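Local structure of dihydropteroate synthase (6Q62) at residues Val74-Glu77 and Glu78-Arg82; Ile84-Ile87 and Glu88-Ala92; Phe175-Met179 and Ala180-Lys184. The protein probably catalyses the condensation of 4-aminobenzoate with 6-hydroxymethyl-7,8-dihydropterin diphosphate to give 7,8-dihydropteroate, a step of folate biosynthesis. All coordinates share one frame; numbering follows the deposited sequence.

Interaction 1 (Val74-Glu77 and Glu78-Arg82); sequences VPVE and EELRR
Pro75 sits at the N-cap of helix 76-93, which follows strand 59-63 in the TIM-barrel-type domain, and the carbonyls of Pro75, Val76 and Glu77 accept the NH groups of Glu79, Leu80 and Arg81, the first through a Glu79 N to Pro75 O bond of 3.0 Å. Proline is tolerated at a helix start, where no earlier turn needs its missing NH, and its ring restricts phi. On the outer side, Glu77 and Arg81 stand one turn apart. Arg81 folds back at chi3 (-75°), bringing NH2 within 2.8 Å of Glu77 OE2. The bond is nearly straight (176°) and lies in the guanidinium plane, but it reaches the oxygen from above the carboxylate; the two flat groups are turned 71° apart. The same guanidinium stands over Glu77 O with one face, while at its edge NH1 reaches Glu78 OE1 at 3.1 Å. Glu78, bent at chi2, spends its second oxygen on another arginine: OE2 takes Arg82 NE at 2.8 Å through its anti lone pair. Val74 CG1 lies over one face of the Arg82 guanidinium, offset toward its rim, and 3.7 Å from Glu79 N; Val74 CG2 meets Arg82 NH1 at 3.7 Å. Val76 and Leu80 lie side by side, CG2 to CD1 4.2 Å, and both touch Val107 of helix 105-114. Glu79 turns inward, its carboxylate held by Thr102 and Lys104, and Arg82 NH1 donates to Gly64 O. Glu77, Glu78 and Glu79 lie in the first turn, where the positive end of the helix dipole would probably favour their negative charge. The salt-bridge network of Glu77, Arg81, Glu78 and Arg82 matches both its glutamates with basic partners, tying the helix start to its second turn.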
# COMPACT_ATOMS: atom_id res chain seq x y z
N VAL A 74 7.93 33.02 -3.19
CA VAL A 74 9.33 33.11 -2.77
C VAL A 74 10.10 33.93 -3.81
O VAL A 74 10.09 33.54 -4.99
CB VAL A 74 9.97 31.71 -2.50
CG1 VAL A 74 11.46 31.81 -2.18
CG2 VAL A 74 9.23 31.00 -1.37
N PRO A 75 10.78 35.03 -3.42
CA PRO A 75 11.54 35.80 -4.41
C PRO A 75 12.68 34.97 -4.97
O PRO A 75 13.22 34.13 -4.23
CB PRO A 75 12.08 37.00 -3.61
CG PRO A 75 11.23 37.06 -2.40
CD PRO A 75 10.89 35.64 -2.07
N VAL A 76 13.00 35.16 -6.27
CA VAL A 76 14.03 34.41 -6.96
C VAL A 76 15.35 34.32 -6.17
O VAL A 76 15.91 33.24 -6.09
CB VAL A 76 14.23 34.89 -8.43
CG1 VAL A 76 14.63 36.37 -8.55
CG2 VAL A 76 15.18 33.98 -9.18
N GLU A 77 15.84 35.43 -5.59
CA GLU A 77 17.12 35.40 -4.88
C GLU A 77 17.07 34.44 -3.69
O GLU A 77 18.04 33.70 -3.46
CB GLU A 77 17.47 36.81 -4.38
CG GLU A 77 18.90 36.98 -3.97
CD GLU A 77 19.09 38.34 -3.32
OE1 GLU A 77 19.62 39.24 -4.00
OE2 GLU A 77 18.67 38.51 -2.15
N GLU A 78 15.94 34.43 -2.96
CA GLU A 78 15.76 33.51 -1.82
C GLU A 78 15.65 32.04 -2.33
O GLU A 78 16.20 31.13 -1.70
CB GLU A 78 14.51 33.90 -1.01
CG GLU A 78 14.27 33.04 0.24
CD GLU A 78 15.41 32.88 1.22
OE1 GLU A 78 16.23 33.83 1.36
OE2 GLU A 78 15.49 31.81 1.86
N GLU A 79 14.93 31.81 -3.44
CA GLU A 79 14.78 30.47 -4.00
C GLU A 79 16.17 29.93 -4.40
O GLU A 79 16.48 28.77 -4.09
CB GLU A 79 13.84 30.51 -5.21
CG GLU A 79 13.45 29.12 -5.70
CD GLU A 79 12.47 29.14 -6.85
OE1 GLU A 79 12.11 30.26 -7.29
OE2 GLU A 79 12.08 28.06 -7.34
N LEU A 80 17.03 30.80 -5.01
CA LEU A 80 18.39 30.37 -5.38
C LEU A 80 19.22 30.05 -4.15
O LEU A 80 19.96 29.06 -4.14
CB LEU A 80 19.09 31.48 -6.20
CG LEU A 80 18.54 31.71 -7.61
CD1 LEU A 80 19.10 33.03 -8.20
CD2 LEU A 80 18.87 30.51 -8.52
N ARG A 81 19.10 30.88 -3.10
CA ARG A 81 19.83 30.71 -1.83
C ARG A 81 19.48 29.35 -1.19
O ARG A 81 20.31 28.75 -0.54
CB ARG A 81 19.44 31.86 -0.88
CG ARG A 81 20.27 32.09 0.36
CD ARG A 81 19.81 33.41 0.98
NE ARG A 81 20.32 34.52 0.18
CZ ARG A 81 19.61 35.52 -0.32
NH1 ARG A 81 18.32 35.64 -0.04
NH2 ARG A 81 20.20 36.46 -1.03
N ARG A 82 18.26 28.88 -1.41
CA ARG A 82 17.83 27.58 -0.90
C ARG A 82 18.27 26.42 -1.77
O ARG A 82 18.89 25.51 -1.25
CB ARG A 82 16.30 27.55 -0.79
CG ARG A 82 15.79 28.51 0.28
CD ARG A 82 14.29 28.69 0.14
NE ARG A 82 13.81 29.62 1.16
CZ ARG A 82 12.53 29.83 1.44
NH1 ARG A 82 11.58 29.14 0.81
NH2 ARG A 82 12.18 30.70 2.38

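Interaction 2 (Ile84-Ile87 and Glu88-Ala92); sequences IPVI and ERLVA
Glu88 CG is turned anti to the carbonyl carbon (chi1 -68°) and the chain beyond is extended, which lays the carboxylate back along the preceding turn against Ile84. There OE2 lies 3.6 Å from Ile84 CG2, a van der Waals contact of a carboxylate oxygen with a methyl, the two side chains crossing at an angle. Arg89 starts out in the same way, but a bend at chi2 (147°) turns the chain back over the preceding turn, bringing NH1 to Pro85. This nitrogen comes within 3.4 Å of Pro85 CB and makes a weak hydrogen bond to Pro85 O, which lies at the edge of the guanidinium plane. That carbonyl thus has two donors, the other being Arg89 N at 3.0 Å. Regular bonds run beside it, among them Glu88 N to Ile84 O and Val91 N to Ile87 O. Pro85 has no NH of its own and kinks the helix, while its ring rests on Val42 of helix 41-54. On the inner face Val86 and Leu90 lie side by side, CG1 to CD1 3.7 Å. The chemistry is amphipathic: Val86, Ile87 and Leu90 pack on strand 59-63, and Ile84 and Ile87 set broad branched groups on small alanines of helix 105-114, while the exposed Glu88 and Arg89 run along the helix surface, the arginine also touching Val46 of helix 41-54.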
# COMPACT_ATOMS: atom_id res chain seq x y z
N ILE A 84 20.27 26.14 -4.73
CA ILE A 84 21.61 25.92 -5.33
C ILE A 84 22.59 25.22 -4.40
O ILE A 84 23.21 24.24 -4.83
CB ILE A 84 22.20 27.23 -5.93
CG1 ILE A 84 21.24 27.85 -6.98
CG2 ILE A 84 23.65 27.02 -6.47
CD1 ILE A 84 20.86 26.89 -8.15
N PRO A 85 22.76 25.62 -3.11
CA PRO A 85 23.73 24.91 -2.26
C PRO A 85 23.31 23.44 -2.05
O PRO A 85 24.17 22.56 -1.95
CB PRO A 85 23.73 25.71 -0.96
CG PRO A 85 23.09 27.00 -1.28
CD PRO A 85 22.14 26.76 -2.39
N VAL A 86 21.99 23.17 -2.01
CA VAL A 86 21.48 21.79 -1.84
C VAL A 86 21.82 20.94 -3.07
O VAL A 86 22.32 19.82 -2.91
CB VAL A 86 19.97 21.78 -1.51
CG1 VAL A 86 19.40 20.35 -1.47
CG2 VAL A 86 19.75 22.48 -0.17
N ILE A 87 21.58 21.48 -4.28
CA ILE A 87 21.93 20.76 -5.51
C ILE A 87 23.46 20.51 -5.56
O ILE A 87 23.88 19.40 -5.87
CB ILE A 87 21.44 21.54 -6.76
CG1 ILE A 87 19.90 21.54 -6.80
CG2 ILE A 87 22.02 20.94 -8.06
CD1 ILE A 87 19.29 22.58 -7.67
N GLU A 88 24.27 21.54 -5.23
CA GLU A 88 25.75 21.39 -5.29
C GLU A 88 26.22 20.26 -4.37
O GLU A 88 27.04 19.42 -4.76
CB GLU A 88 26.45 22.72 -4.94
CG GLU A 88 26.23 23.80 -5.99
CD GLU A 88 26.79 25.17 -5.68
OE1 GLU A 88 26.93 25.50 -4.49
OE2 GLU A 88 27.06 25.93 -6.64
N ARG A 89 25.66 20.20 -3.16
CA ARG A 89 26.03 19.16 -2.20
C ARG A 89 25.50 17.79 -2.59
O ARG A 89 26.26 16.81 -2.53
CB ARG A 89 25.59 19.55 -0.78
CG ARG A 89 26.50 20.60 -0.15
CD ARG A 89 25.74 21.53 0.78
NE ARG A 89 26.62 22.49 1.47
CZ ARG A 89 27.01 23.66 0.99
NH1 ARG A 89 26.62 24.07 -0.21
NH2 ARG A 89 27.81 24.44 1.70
N LEU A 90 24.23 17.70 -3.01
CA LEU A 90 23.65 16.41 -3.41
C LEU A 90 24.26 15.83 -4.70
O LEU A 90 24.39 14.61 -4.79
CB LEU A 90 22.11 16.47 -3.51
CG LEU A 90 21.34 16.58 -2.18
CD1 LEU A 90 19.86 16.77 -2.44
CD2 LEU A 90 21.57 15.34 -1.27
N VAL A 91 24.66 16.67 -5.66
CA VAL A 91 25.28 16.16 -6.89
C VAL A 91 26.65 15.50 -6.57
O VAL A 91 27.00 14.49 -7.17
CB VAL A 91 25.33 17.22 -8.03
CG1 VAL A 91 26.37 18.31 -7.77
CG2 VAL A 91 25.54 16.56 -9.39
N ALA A 92 27.34 16.03 -5.56
CA ALA A 92 28.64 15.51 -5.11
C ALA A 92 28.49 14.27 -4.20
O ALA A 92 29.42 13.45 -4.10
CB ALA A 92 29.39 16.59 -4.36

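Interaction 3 (Phe175-Met179 and Ala180-Lys184); sequences FAAEM and AGIDK
Ile182 N closes back on Ala177 O at 3.0 Å, and Gly181 N meets Glu178 O, also at 3.0 Å, from above the carbonyl plane. Ala180 N adds only weak bonds to Ala176 O and Ala177 O. Side chains reinforce the return: Ile182 CD1 lies 3.9 Å from Ala177 CB, with Val134 and Leu187 around the isoleucine. The alanine methyl is small enough to let Ile182 pack close, and also touches Leu187. Glu178 CA makes a CH...O contact with Ile182 O (3.5 Å), and one water donates to both Glu178 O and Ile182 O. Further out, the Glu178 carboxylate crosses the aliphatic part of Lys184, OE2 standing 3.6 Å from its CB, while a second water bridges OE2 to Lys184 N. Gly181 makes the turn possible: its positive phi (95°) would jam a side chain against the preceding carbonyl, so glycine fits here. The bonds of Gly181 and Ile182 and the positive phi of the glycine define a Schellman motif; the apolar pair of Ala177 and Ile182 is its usual companion. It ends helix 162-179 and turns the chain toward strand 187-190, an alpha-to-beta connection of the TIM barrel.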
# COMPACT_ATOMS: atom_id res chain seq x y z
N PHE A 175 2.76 20.20 -27.13
CA PHE A 175 2.86 20.87 -28.43
C PHE A 175 3.70 22.15 -28.32
O PHE A 175 4.62 22.32 -29.11
CB PHE A 175 1.45 21.12 -28.99
CG PHE A 175 1.39 21.80 -30.33
CD1 PHE A 175 1.60 21.09 -31.51
CD2 PHE A 175 1.18 23.17 -30.42
CE1 PHE A 175 1.57 21.73 -32.75
CE2 PHE A 175 1.14 23.81 -31.66
CZ PHE A 175 1.31 23.08 -32.82
N ALA A 176 3.42 23.01 -27.32
CA ALA A 176 4.18 24.24 -27.04
C ALA A 176 5.66 23.93 -26.81
O ALA A 176 6.52 24.60 -27.36
CB ALA A 176 3.60 24.94 -25.83
N ALA A 177 5.95 22.87 -26.03
CA ALA A 177 7.33 22.46 -25.79
C ALA A 177 8.01 21.97 -27.06
O ALA A 177 9.14 22.36 -27.35
CB ALA A 177 7.39 21.39 -24.70
N GLU A 178 7.33 21.10 -27.84
CA GLU A 178 7.91 20.59 -29.11
C GLU A 178 8.18 21.73 -30.10
O GLU A 178 9.25 21.77 -30.73
CB GLU A 178 6.99 19.56 -29.75
CG GLU A 178 7.05 18.22 -29.03
CD GLU A 178 6.44 17.14 -29.88
OE1 GLU A 178 5.22 16.90 -29.75
OE2 GLU A 178 7.17 16.57 -30.73
N MET A 179 7.22 22.66 -30.22
CA MET A 179 7.35 23.82 -31.11
C MET A 179 8.49 24.76 -30.70
O MET A 179 9.05 25.42 -31.57
CB MET A 179 6.03 24.59 -31.25
CG MET A 179 4.96 23.87 -32.08
SD MET A 179 5.49 23.07 -33.61
CE MET A 179 5.96 24.51 -34.58
N ALA A 180 8.87 24.80 -29.40
CA ALA A 180 9.98 25.60 -28.87
C ALA A 180 11.33 24.89 -29.09
O ALA A 180 12.37 25.44 -28.76
CB ALA A 180 9.78 25.88 -27.38
N GLY A 181 11.29 23.67 -29.62
CA GLY A 181 12.53 22.94 -29.87
C GLY A 181 12.93 21.98 -28.77
O GLY A 181 14.08 21.51 -28.74
N ILE A 182 12.00 21.67 -27.85
CA ILE A 182 12.33 20.72 -26.79
C ILE A 182 11.99 19.34 -27.38
O ILE A 182 10.89 19.15 -27.89
CB ILE A 182 11.58 21.01 -25.46
CG1 ILE A 182 11.95 22.41 -24.91
CG2 ILE A 182 11.87 19.89 -24.40
CD1 ILE A 182 10.89 23.02 -24.01
N ASP A 183 12.96 18.40 -27.35
CA ASP A 183 12.76 17.05 -27.88
C ASP A 183 11.63 16.35 -27.12
O ASP A 183 11.61 16.41 -25.89
CB ASP A 183 14.06 16.23 -27.79
CG ASP A 183 14.06 14.98 -28.64
OD1 ASP A 183 13.18 14.12 -28.44
OD2 ASP A 183 14.94 14.86 -29.51
N LYS A 184 10.66 15.73 -27.84
CA LYS A 184 9.53 15.02 -27.22
C LYS A 184 10.02 13.94 -26.24
O LYS A 184 9.35 13.70 -25.25
CB LYS A 184 8.58 14.41 -28.26
CG LYS A 184 7.18 14.10 -27.69
CD LYS A 184 6.33 13.24 -28.59
CE LYS A 184 4.96 13.00 -27.98
NZ LYS A 184 4.16 12.06 -28.79
O HOH W 1 10.82 19.61 -30.77
O HOH W 2 10.37 16.19 -30.72

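In the fold
Interactions 1 and 2 are successive parts of helix 76-93 and touch where Leu80 O meets Pro85 CD; interaction 3 ends another helix, its centre about 28 and 29 Å from theirs. Residues 74-82 form a surface contact, dominated by ionic pairs where the helix begins. Further along, 84-92 is partly buried, and aliphatic packing against strands and flanking helices takes over, with charge confined to the outside. Interaction 3, also partly buried, relies on backbone capping, one apolar pair and bridging waters as the chain leaves its helix. In the helical layer round the barrel, salt bridges thus mark the surface start, aliphatic contacts the partly buried body, and backbone bonds the helix end.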